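Local atomic coordinates of endo-alpha-(1->5)-L-arabinanase (Bacillus licheniformis, PDB entry 6B7K), a protein that probably catalyses the endohydrolysis of (1->5)-alpha-arabinofuranosidic linkages in arabinans, and binds calcium. Residues 20-25 against 274-279; 36-41 against 79-84; 191-196 against 260-265; 140-145 against 152-157; 92-97 against 109-114. All coordinates share one frame; numbering follows the deposited sequence.

Interaction 1: 20-25 against 274-279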
# COMPACT_ATOMS: atom_id res chain seq x y z
N PHE A 20 15.48 6.57 2.32
CA PHE A 20 14.91 5.62 3.27
C PHE A 20 13.40 5.70 3.23
O PHE A 20 12.83 6.80 3.26
CB PHE A 20 15.42 5.89 4.68
CG PHE A 20 14.63 5.19 5.75
CD1 PHE A 20 14.91 3.88 6.09
CD2 PHE A 20 13.60 5.83 6.42
CE1 PHE A 20 14.19 3.22 7.07
CE2 PHE A 20 12.87 5.18 7.40
CZ PHE A 20 13.17 3.87 7.73
N ILE A 21 12.74 4.55 3.19
CA ILE A 21 11.28 4.49 3.16
C ILE A 21 10.85 3.11 3.64
O ILE A 21 11.64 2.17 3.64
CB ILE A 21 10.73 4.79 1.74
CG1 ILE A 21 9.29 5.29 1.83
CG2 ILE A 21 10.82 3.56 0.86
CD1 ILE A 21 9.12 6.52 2.68
N HIS A 22 9.59 3.01 4.05
CA HIS A 22 8.99 1.72 4.38
C HIS A 22 7.50 1.82 4.12
O HIS A 22 6.85 2.77 4.57
CB HIS A 22 9.27 1.33 5.83
CG HIS A 22 9.21 -0.14 6.08
ND1 HIS A 22 8.10 -0.77 6.60
CD2 HIS A 22 10.12 -1.12 5.86
CE1 HIS A 22 8.33 -2.07 6.70
NE2 HIS A 22 9.55 -2.30 6.26
N ASP A 23 6.96 0.84 3.39
CA ASP A 23 5.57 0.83 2.95
C ASP A 23 5.25 2.08 2.13
O ASP A 23 4.42 2.89 2.54
CB ASP A 23 4.64 0.72 4.16
CG ASP A 23 5.04 -0.40 5.11
OD1 ASP A 23 5.23 -1.54 4.64
OD2 ASP A 23 5.16 -0.13 6.32
N PRO A 24 5.88 2.26 0.97
CA PRO A 24 5.71 3.50 0.21
C PRO A 24 4.48 3.51 -0.69
O PRO A 24 3.94 2.47 -1.07
CB PRO A 24 6.99 3.55 -0.63
CG PRO A 24 7.26 2.12 -0.93
CD PRO A 24 6.83 1.35 0.30
N SER A 25 4.05 4.72 -1.02
CA SER A 25 3.01 4.96 -2.01
C SER A 25 3.38 6.23 -2.76
O SER A 25 3.54 7.29 -2.14
CB SER A 25 1.63 5.11 -1.35
OG SER A 25 0.61 5.26 -2.32
N HIS A 274 9.62 -0.92 -1.39
CA HIS A 274 10.71 -0.83 -0.43
C HIS A 274 11.44 -2.16 -0.37
O HIS A 274 10.82 -3.23 -0.36
CB HIS A 274 10.23 -0.39 0.96
CG HIS A 274 9.72 -1.51 1.82
ND1 HIS A 274 8.38 -1.72 2.05
CD2 HIS A 274 10.37 -2.45 2.54
CE1 HIS A 274 8.22 -2.75 2.86
NE2 HIS A 274 9.42 -3.22 3.17
N ALA A 275 12.77 -2.10 -0.37
CA ALA A 275 13.61 -3.28 -0.32
C ALA A 275 14.74 -3.05 0.67
O ALA A 275 15.09 -1.91 0.99
CB ALA A 275 14.18 -3.63 -1.70
N TYR A 276 15.31 -4.14 1.16
CA TYR A 276 16.28 -4.10 2.25
C TYR A 276 17.69 -4.20 1.69
O TYR A 276 18.07 -5.23 1.12
CB TYR A 276 15.99 -5.20 3.26
CG TYR A 276 14.62 -5.05 3.88
CD1 TYR A 276 13.50 -5.61 3.28
CD2 TYR A 276 14.44 -4.32 5.04
CE1 TYR A 276 12.24 -5.46 3.83
CE2 TYR A 276 13.18 -4.16 5.60
CZ TYR A 276 12.09 -4.73 4.98
OH TYR A 276 10.84 -4.58 5.54
N ASP A 277 18.47 -3.13 1.85
CA ASP A 277 19.80 -3.02 1.26
C ASP A 277 20.77 -3.93 1.99
O ASP A 277 21.13 -3.68 3.15
CB ASP A 277 20.27 -1.57 1.31
CG ASP A 277 21.36 -1.27 0.31
OD1 ASP A 277 21.82 -2.22 -0.36
OD2 ASP A 277 21.76 -0.10 0.20
N ALA A 278 21.22 -5.00 1.32
CA ALA A 278 22.20 -5.90 1.93
C ALA A 278 23.57 -5.26 2.07
O ALA A 278 24.41 -5.78 2.81
CB ALA A 278 22.31 -7.19 1.10
N LEU A 279 23.82 -4.15 1.38
CA LEU A 279 25.08 -3.43 1.48
C LEU A 279 25.01 -2.27 2.47
O LEU A 279 25.88 -1.40 2.46
CB LEU A 279 25.52 -2.93 0.11
CG LEU A 279 25.91 -4.01 -0.91
CD1 LEU A 279 26.38 -3.38 -2.21
CD2 LEU A 279 26.98 -4.92 -0.34
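The imidazoles of His22 and His274 face each other obliquely: CD2 of His22 stands over one face of the His274 ring, displaced toward its rim, and CE1 of His274 stands over a face of His22. Their centroids are 4.0 Å apart and the planes are inclined at 35°. At the edge of the His274 ring come Pro24 CD and Tyr276 CZ, and the same CZ lies at the edge of His22. This aromatic cluster sits in the five-bladed beta-propeller of family 43 glycosidases, where the loop leading into strand 25-29 of the first blade meets strand 270-277 of the last. His22 holds CG anti to its backbone N (chi1 -156°), which carries NE2 to within 2.7 Å of Tyr276 OH; the two share a hydrogen bond, although the position of the hydroxyl is less certain. The other ring nitrogen of His22, ND1, makes a weak hydrogen bond to Asp23 OD2, which is also hydrogen-bonded to Thr38 OG1. Asp23, the predicted proton acceptor, runs alongside His274 with its carboxylate plane 87° from the ring. An alanine in place of His274 would probably leave one face of His22 without its cover and open a gap beside Pro24 and Asp23. At the root of the His274 side chain, Ile21 CG2 touches His274 CB at 4.0 Å.

Interaction 2: 36-41 against 79-84. With CA (calcium ion), chain F.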
# COMPACT_ATOMS: atom_id res chain seq x y z
N PHE A 36 4.91 8.84 -0.01
CA PHE A 36 4.40 8.73 1.35
C PHE A 36 4.77 7.36 1.91
O PHE A 36 4.63 6.34 1.22
CB PHE A 36 2.88 8.92 1.37
CG PHE A 36 2.44 10.34 1.11
CD1 PHE A 36 2.49 10.88 -0.16
CD2 PHE A 36 1.95 11.13 2.14
CE1 PHE A 36 2.08 12.18 -0.41
CE2 PHE A 36 1.54 12.43 1.91
CZ PHE A 36 1.60 12.95 0.63
N GLY A 37 5.24 7.34 3.16
CA GLY A 37 5.69 6.11 3.77
C GLY A 37 5.34 6.07 5.24
O GLY A 37 4.85 7.05 5.81
N THR A 38 5.61 4.92 5.85
CA THR A 38 5.45 4.76 7.29
C THR A 38 6.32 5.78 8.01
O THR A 38 7.49 5.98 7.65
CB THR A 38 5.82 3.34 7.71
OG1 THR A 38 4.87 2.42 7.14
CG2 THR A 38 5.80 3.20 9.22
N GLY A 39 5.75 6.43 9.02
CA GLY A 39 6.44 7.54 9.64
C GLY A 39 7.73 7.13 10.31
O GLY A 39 7.87 6.02 10.83
N LEU A 40 8.70 8.05 10.28
CA LEU A 40 9.96 7.90 10.99
C LEU A 40 9.85 8.71 12.27
O LEU A 40 9.99 9.94 12.26
CB LEU A 40 11.13 8.36 10.12
CG LEU A 40 12.51 8.38 10.77
CD1 LEU A 40 12.90 6.99 11.26
CD2 LEU A 40 13.55 8.92 9.80
N GLY A 41 9.59 8.03 13.38
CA GLY A 41 9.40 8.68 14.67
C GLY A 41 7.94 8.82 15.03
O GLY A 41 7.41 8.03 15.81
N HIS A 79 4.38 6.22 15.39
CA HIS A 79 4.42 6.34 13.94
C HIS A 79 3.25 5.58 13.32
O HIS A 79 2.88 4.50 13.79
CB HIS A 79 5.74 5.81 13.39
CG HIS A 79 5.96 4.35 13.64
ND1 HIS A 79 6.27 3.85 14.89
CD2 HIS A 79 5.91 3.28 12.81
CE1 HIS A 79 6.41 2.53 14.81
NE2 HIS A 79 6.19 2.17 13.56
N GLN A 80 2.67 6.16 12.28
CA GLN A 80 1.59 5.53 11.54
C GLN A 80 2.16 4.81 10.32
O GLN A 80 3.22 5.17 9.81
CB GLN A 80 0.54 6.57 11.11
CG GLN A 80 -0.41 6.99 12.22
CD GLN A 80 0.29 7.69 13.38
OE1 GLN A 80 0.72 8.83 13.25
NE2 GLN A 80 0.40 7.00 14.51
N TRP A 81 1.44 3.79 9.86
CA TRP A 81 1.96 2.87 8.86
C TRP A 81 1.24 3.03 7.53
O TRP A 81 0.11 3.52 7.45
CB TRP A 81 1.82 1.41 9.30
CG TRP A 81 2.10 1.09 10.73
CD1 TRP A 81 2.70 1.89 11.67
CD2 TRP A 81 1.79 -0.14 11.38
NE1 TRP A 81 2.77 1.22 12.87
CE2 TRP A 81 2.22 -0.03 12.72
CE3 TRP A 81 1.19 -1.33 10.97
CZ2 TRP A 81 2.07 -1.06 13.64
CZ3 TRP A 81 1.04 -2.35 11.88
CH2 TRP A 81 1.48 -2.21 13.19
N ALA A 82 1.92 2.56 6.48
CA ALA A 82 1.39 2.24 5.16
C ALA A 82 0.39 3.27 4.65
O ALA A 82 -0.82 2.99 4.60
CB ALA A 82 0.73 0.86 5.19
N PRO A 83 0.83 4.46 4.26
CA PRO A 83 -0.08 5.44 3.68
C PRO A 83 -0.35 5.15 2.21
O PRO A 83 0.43 4.48 1.53
CB PRO A 83 0.66 6.76 3.85
CG PRO A 83 2.09 6.37 3.79
CD PRO A 83 2.20 5.00 4.41
N ASP A 84 -1.49 5.65 1.74
CA ASP A 84 -1.85 5.58 0.33
C ASP A 84 -2.30 6.96 -0.12
O ASP A 84 -3.20 7.56 0.48
CB ASP A 84 -2.96 4.56 0.08
CG ASP A 84 -3.34 4.47 -1.38
OD1 ASP A 84 -2.45 4.23 -2.22
OD2 ASP A 84 -4.54 4.65 -1.71
CA CA F . -2.34 3.09 -4.37
O HOH W 1 -2.11 3.45 -6.95
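His79 meets the 36-41 segment first, its CB against the carbonyl of Gly39 and its ring edge, through CD2, 3.6 Å from the methyl CG2 of Thr38. The carbonyl O of Gln80 then accepts a hydrogen bond from Gly39 N at 2.9 Å, the donor lying nearly along the C=O axis. Trp81 brings its CA to Thr38 OG1, and the next amide, Ala82 N, donates to that hydroxyl oxygen at 3.0 Å in an almost straight bond (169°). Here the first two blades of the five-bladed beta-propeller meet: strand 36-38 runs antiparallel to strand 81-84, yet each belongs to its own sheet. Thr38 OG1 lies anti to the carbonyl carbon (chi1 -66°), where it reaches both Ala82 N and Asp23 OD2, its hydrogen-bond partner in the predicted active site. A valine in place of Thr38 would probably leave the Ala82 N-H and the Asp23 carboxylate oxygen each without this mate. Further along, Pro83 rests CG against the Phe36-Gly37 peptide, 3.6 Å from Phe36 CB. Asp84 turns away from segment 36-41, and its OD1 binds the calcium ion at 2.4 Å while OD2 accepts from Leu143 N.

Interaction 3: 191-196 against 260-265; sequences VEAPNI and PGHQDV. With CA (calcium ion), chain F.
Gln263 NE2 is gripped by two acceptors of strand 191-196: it donates to Ala193 O at 3.1 Å, nearly in line with that carbonyl, and to Asn195 OD1. The second bond is modelled too short for its length to be trusted. The two side-chain amides are turned 41° against each other, and Gln263 reaches this position by a bend at chi2 (-59°). Beside this pair, the methyl of Ala193 makes a CH-pi contact over one face of the ring of His262, predicted to be important for substrate recognition, 3.7 Å from CB to the centroid. Beyond Gln263, the ND2 end of Asn195 abuts Val265 CG2, and Asn195 CB lies near Asp264 OD1. Asp264 chelates the calcium ion with both carboxylate oxygens, OD1 at 2.7 Å and OD2 at 2.5 Å. Its OD1 also receives the backbone N of Val265 at 2.8 Å, and the calcium-bound water donates to Val265 O, so chain and metal are tied together twice. In the next shell, Ser25 OG bonds to Asp264 OD2 and Ser208 OG to Gln263 OE1. Glu192, the predicted proton donor, is held by Ser157 OG. The strands 191-196 and 263-265 run almost parallel, at 7°, but are joined by side chains: they are the inner strands of two blades of the propeller, 191-199 pairing with 202-209 and 257-266 with 270-277.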
# COMPACT_ATOMS: atom_id res chain seq x y z
N VAL A 191 -0.01 -12.58 3.64
CA VAL A 191 -0.30 -11.70 2.52
C VAL A 191 -0.81 -10.38 3.07
O VAL A 191 -1.64 -10.35 3.98
CB VAL A 191 -1.32 -12.33 1.55
CG1 VAL A 191 -2.55 -12.82 2.29
CG2 VAL A 191 -1.71 -11.34 0.46
N GLU A 192 -0.29 -9.27 2.53
CA GLU A 192 -0.67 -7.94 3.00
C GLU A 192 -0.34 -6.94 1.90
O GLU A 192 0.04 -7.32 0.78
CB GLU A 192 0.05 -7.60 4.31
CG GLU A 192 1.57 -7.56 4.22
CD GLU A 192 2.24 -7.39 5.57
OE1 GLU A 192 1.52 -7.28 6.59
OE2 GLU A 192 3.49 -7.37 5.62
N ALA A 193 -0.50 -5.66 2.21
CA ALA A 193 -0.12 -4.56 1.33
C ALA A 193 -0.73 -4.66 -0.07
O ALA A 193 -0.01 -4.64 -1.07
CB ALA A 193 1.40 -4.47 1.23
N PRO A 194 -2.06 -4.73 -0.17
CA PRO A 194 -2.68 -4.89 -1.49
C PRO A 194 -2.82 -3.56 -2.21
O PRO A 194 -3.03 -2.51 -1.60
CB PRO A 194 -4.05 -5.48 -1.16
CG PRO A 194 -4.38 -4.84 0.16
CD PRO A 194 -3.07 -4.65 0.89
N ASN A 195 -2.70 -3.62 -3.54
CA ASN A 195 -3.06 -2.47 -4.37
C ASN A 195 -3.63 -3.00 -5.68
O ASN A 195 -3.09 -3.94 -6.26
CB ASN A 195 -1.86 -1.54 -4.61
CG ASN A 195 -0.77 -2.17 -5.45
OD1 ASN A 195 0.16 -2.78 -4.92
ND2 ASN A 195 -0.88 -2.02 -6.76
N ILE A 196 -4.73 -2.40 -6.12
CA ILE A 196 -5.48 -2.85 -7.29
C ILE A 196 -5.44 -1.76 -8.35
O ILE A 196 -5.52 -0.57 -8.03
CB ILE A 196 -6.94 -3.20 -6.94
CG1 ILE A 196 -7.00 -4.06 -5.67
CG2 ILE A 196 -7.62 -3.91 -8.10
CD1 ILE A 196 -8.40 -4.39 -5.24
N PRO A 260 11.77 -7.57 -1.20
CA PRO A 260 10.97 -6.44 -1.68
C PRO A 260 9.51 -6.62 -1.31
O PRO A 260 9.00 -7.74 -1.23
CB PRO A 260 11.16 -6.49 -3.20
CG PRO A 260 12.30 -7.45 -3.44
CD PRO A 260 12.22 -8.42 -2.31
N GLY A 261 8.82 -5.50 -1.10
CA GLY A 261 7.42 -5.60 -0.76
C GLY A 261 6.78 -4.25 -0.52
O GLY A 261 7.36 -3.20 -0.82
N HIS A 262 5.58 -4.31 0.07
CA HIS A 262 4.62 -3.21 0.15
C HIS A 262 4.73 -2.29 -1.05
O HIS A 262 5.11 -1.12 -0.93
CB HIS A 262 4.78 -2.41 1.44
CG HIS A 262 3.53 -1.69 1.84
ND1 HIS A 262 3.00 -0.66 1.10
CD2 HIS A 262 2.69 -1.88 2.89
CE1 HIS A 262 1.89 -0.23 1.67
NE2 HIS A 262 1.68 -0.96 2.76
N GLN A 263 4.38 -2.82 -2.22
CA GLN A 263 4.48 -2.09 -3.47
C GLN A 263 3.24 -1.23 -3.69
O GLN A 263 2.25 -1.30 -2.96
CB GLN A 263 4.65 -3.07 -4.63
CG GLN A 263 3.36 -3.76 -5.04
CD GLN A 263 2.74 -4.57 -3.92
OE1 GLN A 263 3.43 -5.27 -3.18
NE2 GLN A 263 1.42 -4.47 -3.77
N ASP A 264 3.32 -0.39 -4.72
CA ASP A 264 2.19 0.38 -5.20
C ASP A 264 2.49 0.80 -6.63
O ASP A 264 3.66 0.96 -7.00
CB ASP A 264 1.90 1.60 -4.32
CG ASP A 264 0.46 2.06 -4.42
OD1 ASP A 264 -0.28 1.56 -5.30
OD2 ASP A 264 0.05 2.92 -3.61
N VAL A 265 1.44 0.97 -7.42
CA VAL A 265 1.57 1.31 -8.84
C VAL A 265 0.94 2.67 -9.08
O VAL A 265 -0.08 3.02 -8.48
CB VAL A 265 0.92 0.23 -9.74
CG1 VAL A 265 1.70 -1.07 -9.65
CG2 VAL A 265 -0.53 0.02 -9.36
CA CA F . -2.34 3.09 -4.37
O HOH W 1 -2.11 3.45 -6.95

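Interaction 4: 140-145 against 152-157. With CA (calcium ion), chain F.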
# COMPACT_ATOMS: atom_id res chain seq x y z
N ASP A 140 -2.73 -1.25 5.90
CA ASP A 140 -2.35 -1.31 4.49
C ASP A 140 -3.52 -0.98 3.55
O ASP A 140 -3.94 -1.82 2.75
CB ASP A 140 -1.77 -2.68 4.15
CG ASP A 140 -0.56 -3.02 4.99
OD1 ASP A 140 -0.23 -2.23 5.90
OD2 ASP A 140 0.07 -4.07 4.74
N PRO A 141 -4.05 0.24 3.62
CA PRO A 141 -5.15 0.62 2.73
C PRO A 141 -4.65 1.00 1.35
O PRO A 141 -3.46 1.26 1.13
CB PRO A 141 -5.77 1.82 3.44
CG PRO A 141 -4.61 2.46 4.11
CD PRO A 141 -3.68 1.35 4.52
N ASP A 142 -5.58 1.02 0.40
CA ASP A 142 -5.25 1.38 -0.97
C ASP A 142 -6.53 1.71 -1.72
O ASP A 142 -7.44 0.88 -1.77
CB ASP A 142 -4.50 0.25 -1.66
CG ASP A 142 -3.82 0.70 -2.94
OD1 ASP A 142 -2.74 1.32 -2.84
OD2 ASP A 142 -4.37 0.44 -4.03
N LEU A 143 -6.59 2.91 -2.29
CA LEU A 143 -7.74 3.36 -3.06
C LEU A 143 -7.58 2.95 -4.52
O LEU A 143 -6.48 2.97 -5.07
CB LEU A 143 -7.89 4.87 -2.94
CG LEU A 143 -8.96 5.59 -3.77
CD1 LEU A 143 -10.35 5.13 -3.37
CD2 LEU A 143 -8.82 7.10 -3.60
N VAL A 144 -8.70 2.56 -5.14
CA VAL A 144 -8.72 2.17 -6.54
C VAL A 144 -10.04 2.62 -7.14
O VAL A 144 -11.09 2.56 -6.49
CB VAL A 144 -8.51 0.65 -6.71
CG1 VAL A 144 -9.50 -0.13 -5.85
CG2 VAL A 144 -8.64 0.24 -8.18
N ILE A 145 -10.00 3.10 -8.39
CA ILE A 145 -11.16 3.66 -9.07
C ILE A 145 -11.61 2.69 -10.15
O ILE A 145 -10.79 2.18 -10.92
CB ILE A 145 -10.84 5.05 -9.65
CG1 ILE A 145 -11.28 6.14 -8.67
CG2 ILE A 145 -11.54 5.26 -10.99
CD1 ILE A 145 -10.62 6.07 -7.31
N TRP A 152 -13.04 2.33 -4.64
CA TRP A 152 -12.98 1.13 -3.82
C TRP A 152 -11.74 1.20 -2.93
O TRP A 152 -10.77 1.90 -3.24
CB TRP A 152 -12.91 -0.14 -4.68
CG TRP A 152 -14.10 -0.38 -5.56
CD1 TRP A 152 -14.46 0.35 -6.65
CD2 TRP A 152 -15.06 -1.43 -5.44
NE1 TRP A 152 -15.60 -0.17 -7.21
CE2 TRP A 152 -15.99 -1.27 -6.49
CE3 TRP A 152 -15.23 -2.49 -4.54
CZ2 TRP A 152 -17.07 -2.13 -6.66
CZ3 TRP A 152 -16.31 -3.34 -4.72
CH2 TRP A 152 -17.21 -3.15 -5.77
N LEU A 153 -11.79 0.47 -1.82
CA LEU A 153 -10.67 0.40 -0.89
C LEU A 153 -10.34 -1.06 -0.62
O LEU A 153 -11.19 -1.82 -0.16
CB LEU A 153 -10.99 1.13 0.42
CG LEU A 153 -9.83 1.20 1.43
CD1 LEU A 153 -8.77 2.17 0.94
CD2 LEU A 153 -10.32 1.58 2.82
N SER A 154 -9.10 -1.45 -0.91
CA SER A 154 -8.58 -2.76 -0.56
C SER A 154 -7.59 -2.62 0.59
O SER A 154 -6.80 -1.68 0.63
CB SER A 154 -7.89 -3.42 -1.76
OG SER A 154 -6.73 -2.70 -2.13
N PHE A 155 -7.64 -3.57 1.52
CA PHE A 155 -6.77 -3.54 2.69
C PHE A 155 -6.58 -4.96 3.19
O PHE A 155 -7.04 -5.93 2.57
CB PHE A 155 -7.34 -2.62 3.78
CG PHE A 155 -8.68 -3.05 4.29
CD1 PHE A 155 -9.84 -2.67 3.63
CD2 PHE A 155 -8.79 -3.82 5.43
CE1 PHE A 155 -11.08 -3.07 4.09
CE2 PHE A 155 -10.02 -4.22 5.90
CZ PHE A 155 -11.17 -3.84 5.23
N GLY A 156 -5.91 -5.10 4.33
CA GLY A 156 -5.74 -6.39 4.97
C GLY A 156 -4.29 -6.74 5.24
O GLY A 156 -3.37 -6.28 4.55
N SER A 157 -4.08 -7.56 6.26
CA SER A 157 -2.74 -8.04 6.60
C SER A 157 -2.91 -9.27 7.50
O SER A 157 -3.34 -9.13 8.65
CB SER A 157 -1.93 -6.96 7.29
OG SER A 157 -0.63 -7.42 7.62
CA CA F . -2.34 3.09 -4.37
O HOH W 1 -2.11 3.45 -6.95
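Asp142 touches Ser154 at the root of its side chain, with CB 3.7 Å from Ser154 OG, and can be traced outward from there. CG, anti to the backbone N (chi1 -165°), swings the carboxylate away from Ser154 and toward the calcium ion; OD1 at the tip binds the metal at 2.4 Å, with OD2 farther from it. Asp84 and Asp264 supply the other carboxylates of the site. The two strands, 142-145 and 152-155, form a beta hairpin at the inner edge of the third blade of the five-bladed propeller. Val144 and Trp152 form a hydrogen-bonded antiparallel pair, exchanging two backbone bonds: Val144 N to Trp152 O at 2.9 Å, and Trp152 N to Val144 O at 2.7 Å. On the same face Val144 CG1 packs against Trp152 CB at 3.6 Å. Across the other face Leu153 reaches over with CD1, meeting Pro141 CB at 3.9 Å and lying against the backbone of Asp142. Toward the active site the strands give way to loop, where Phe155 CA makes a CA-H...O contact with Asp140 O at 3.3 Å. Asp140 is predicted to orient the proton donor and modulate its pKa, and its OD2 accepts a weak hydrogen bond from Ala193 N.

Interaction 5: 92-97 against 109-114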
# COMPACT_ATOMS: atom_id res chain seq x y z
N TYR A 92 -6.90 15.32 -3.16
CA TYR A 92 -5.98 14.26 -2.77
C TYR A 92 -6.53 13.50 -1.56
O TYR A 92 -7.02 14.10 -0.60
CB TYR A 92 -4.60 14.82 -2.42
CG TYR A 92 -3.85 15.40 -3.59
CD1 TYR A 92 -3.19 14.57 -4.49
CD2 TYR A 92 -3.79 16.77 -3.79
CE1 TYR A 92 -2.50 15.10 -5.57
CE2 TYR A 92 -3.10 17.31 -4.86
CZ TYR A 92 -2.46 16.47 -5.75
OH TYR A 92 -1.77 17.00 -6.81
N TRP A 93 -6.43 12.18 -1.61
CA TRP A 93 -6.91 11.32 -0.54
C TRP A 93 -5.73 10.55 0.03
O TRP A 93 -4.97 9.93 -0.72
CB TRP A 93 -7.99 10.36 -1.05
CG TRP A 93 -9.14 11.08 -1.71
CD1 TRP A 93 -9.44 11.09 -3.04
CD2 TRP A 93 -10.12 11.90 -1.06
NE1 TRP A 93 -10.56 11.86 -3.26
CE2 TRP A 93 -11.00 12.36 -2.06
CE3 TRP A 93 -10.34 12.28 0.27
CZ2 TRP A 93 -12.08 13.19 -1.78
CZ3 TRP A 93 -11.42 13.10 0.54
CH2 TRP A 93 -12.28 13.55 -0.47
N LEU A 94 -5.59 10.59 1.35
CA LEU A 94 -4.47 9.97 2.06
C LEU A 94 -5.04 9.00 3.10
O LEU A 94 -5.44 9.41 4.19
CB LEU A 94 -3.58 11.02 2.71
CG LEU A 94 -2.36 10.51 3.48
CD1 LEU A 94 -1.38 9.81 2.55
CD2 LEU A 94 -1.68 11.65 4.24
N TYR A 95 -5.07 7.72 2.75
CA TYR A 95 -5.43 6.67 3.69
C TYR A 95 -4.20 6.23 4.46
O TYR A 95 -3.11 6.14 3.89
CB TYR A 95 -6.07 5.49 2.96
CG TYR A 95 -7.41 5.82 2.33
CD1 TYR A 95 -8.58 5.74 3.06
CD2 TYR A 95 -7.49 6.22 1.00
CE1 TYR A 95 -9.81 6.04 2.49
CE2 TYR A 95 -8.71 6.53 0.42
CZ TYR A 95 -9.86 6.44 1.17
OH TYR A 95 -11.08 6.74 0.60
N TYR A 96 -4.36 5.98 5.76
CA TYR A 96 -3.25 5.62 6.62
C TYR A 96 -3.75 4.68 7.70
O TYR A 96 -4.95 4.57 7.95
CB TYR A 96 -2.60 6.86 7.25
CG TYR A 96 -3.55 7.72 8.05
CD1 TYR A 96 -4.34 8.68 7.42
CD2 TYR A 96 -3.68 7.58 9.43
CE1 TYR A 96 -5.22 9.47 8.14
CE2 TYR A 96 -4.55 8.36 10.15
CZ TYR A 96 -5.32 9.31 9.51
OH TYR A 96 -6.19 10.10 10.22
N SER A 97 -2.80 4.00 8.35
CA SER A 97 -3.11 2.99 9.35
C SER A 97 -2.71 3.46 10.74
O SER A 97 -1.75 4.21 10.91
CB SER A 97 -2.41 1.67 9.03
OG SER A 97 -2.63 1.28 7.69
N GLY A 109 -7.45 5.47 8.94
CA GLY A 109 -7.95 6.83 8.89
C GLY A 109 -7.84 7.42 7.49
O GLY A 109 -7.38 6.78 6.55
N LEU A 110 -8.28 8.67 7.38
CA LEU A 110 -8.26 9.36 6.09
C LEU A 110 -7.88 10.81 6.30
O LEU A 110 -8.47 11.51 7.13
CB LEU A 110 -9.62 9.26 5.39
CG LEU A 110 -9.74 9.90 4.01
CD1 LEU A 110 -8.61 9.44 3.10
CD2 LEU A 110 -11.10 9.57 3.39
N ALA A 111 -6.88 11.26 5.54
CA ALA A 111 -6.49 12.66 5.47
C ALA A 111 -6.68 13.14 4.04
O ALA A 111 -6.64 12.36 3.08
CB ALA A 111 -5.04 12.87 5.92
N SER A 112 -6.89 14.45 3.89
CA SER A 112 -7.22 15.00 2.59
C SER A 112 -6.66 16.40 2.45
O SER A 112 -6.48 17.12 3.44
CB SER A 112 -8.74 15.02 2.38
OG SER A 112 -9.08 15.57 1.13
N THR A 113 -6.37 16.79 1.21
CA THR A 113 -5.94 18.14 0.89
C THR A 113 -6.21 18.39 -0.59
O THR A 113 -6.36 17.46 -1.38
CB THR A 113 -4.46 18.36 1.19
OG1 THR A 113 -4.14 19.75 1.01
CG2 THR A 113 -3.60 17.54 0.25
N ASP A 114 -6.27 19.68 -0.94
CA ASP A 114 -6.40 20.08 -2.34
C ASP A 114 -5.06 20.16 -3.05
O ASP A 114 -5.04 20.16 -4.29
CB ASP A 114 -7.09 21.45 -2.43
CG ASP A 114 -6.17 22.59 -2.03
OD1 ASP A 114 -5.64 22.57 -0.90
OD2 ASP A 114 -5.97 23.51 -2.86
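Tyr92 to Tyr96 pair antiparallel with Thr113 to Gly109 in five successive bridges, the strand directions 155° apart, with Tyr92-Thr113, Leu94-Ala111 and Tyr96-Gly109 as the hydrogen-bonded pairs. Leu94 and Ala111 exchange bonds of 2.7 Å each, Leu94 N to Ala111 O and Ala111 N to Leu94 O. On one face Leu110 sets its methyl CD1 almost exactly over the centre of the Tyr95 ring, 3.6 Å from the centroid and 8° off the normal, a CH-pi contact. Its other methyl, CD2, reaches CE3 of Trp93, and CE3 and CZ3 of that ring also lie near Ser112. On the opposite face Tyr96 holds CG between its backbone N and carbonyl carbon (chi1 57°), which folds the ring back over Gly109, with Gly109 CA 3.9 Å from the ring centroid. Leu94 CD2 packs against Ala111 CB at 3.9 Å on this same face. Strands 92-98 and 106-113 are the two middle strands of the second propeller blade, flanked by 81-87 and 122-130. Trp93 and Tyr95 pack against Leu143 of strand 142-145 in the third blade, whereas Leu94 and Tyr96 lie on Leu44 of strand 44-49 in the first.

From the N terminus, interaction 1 opens first and closes last: joining 20-25 to 274-279, it brings the first blade against the fifth and so encloses the other four contacts. Within it these follow in series, and none crosses another. Interaction 2 closes the loop from 36-41 to 79-84, tying blade one to blade two; interaction 5 closes a hairpin inside blade two; interaction 4 does the same in blade three; and interaction 3 spans from blade four to blade five. Interactions 2, 3 and 4 each give one aspartate to the same central calcium ion, while Ser25 of interaction 1 bonds to Asp264, and interaction 5 adjoins interaction 2 within one sheet.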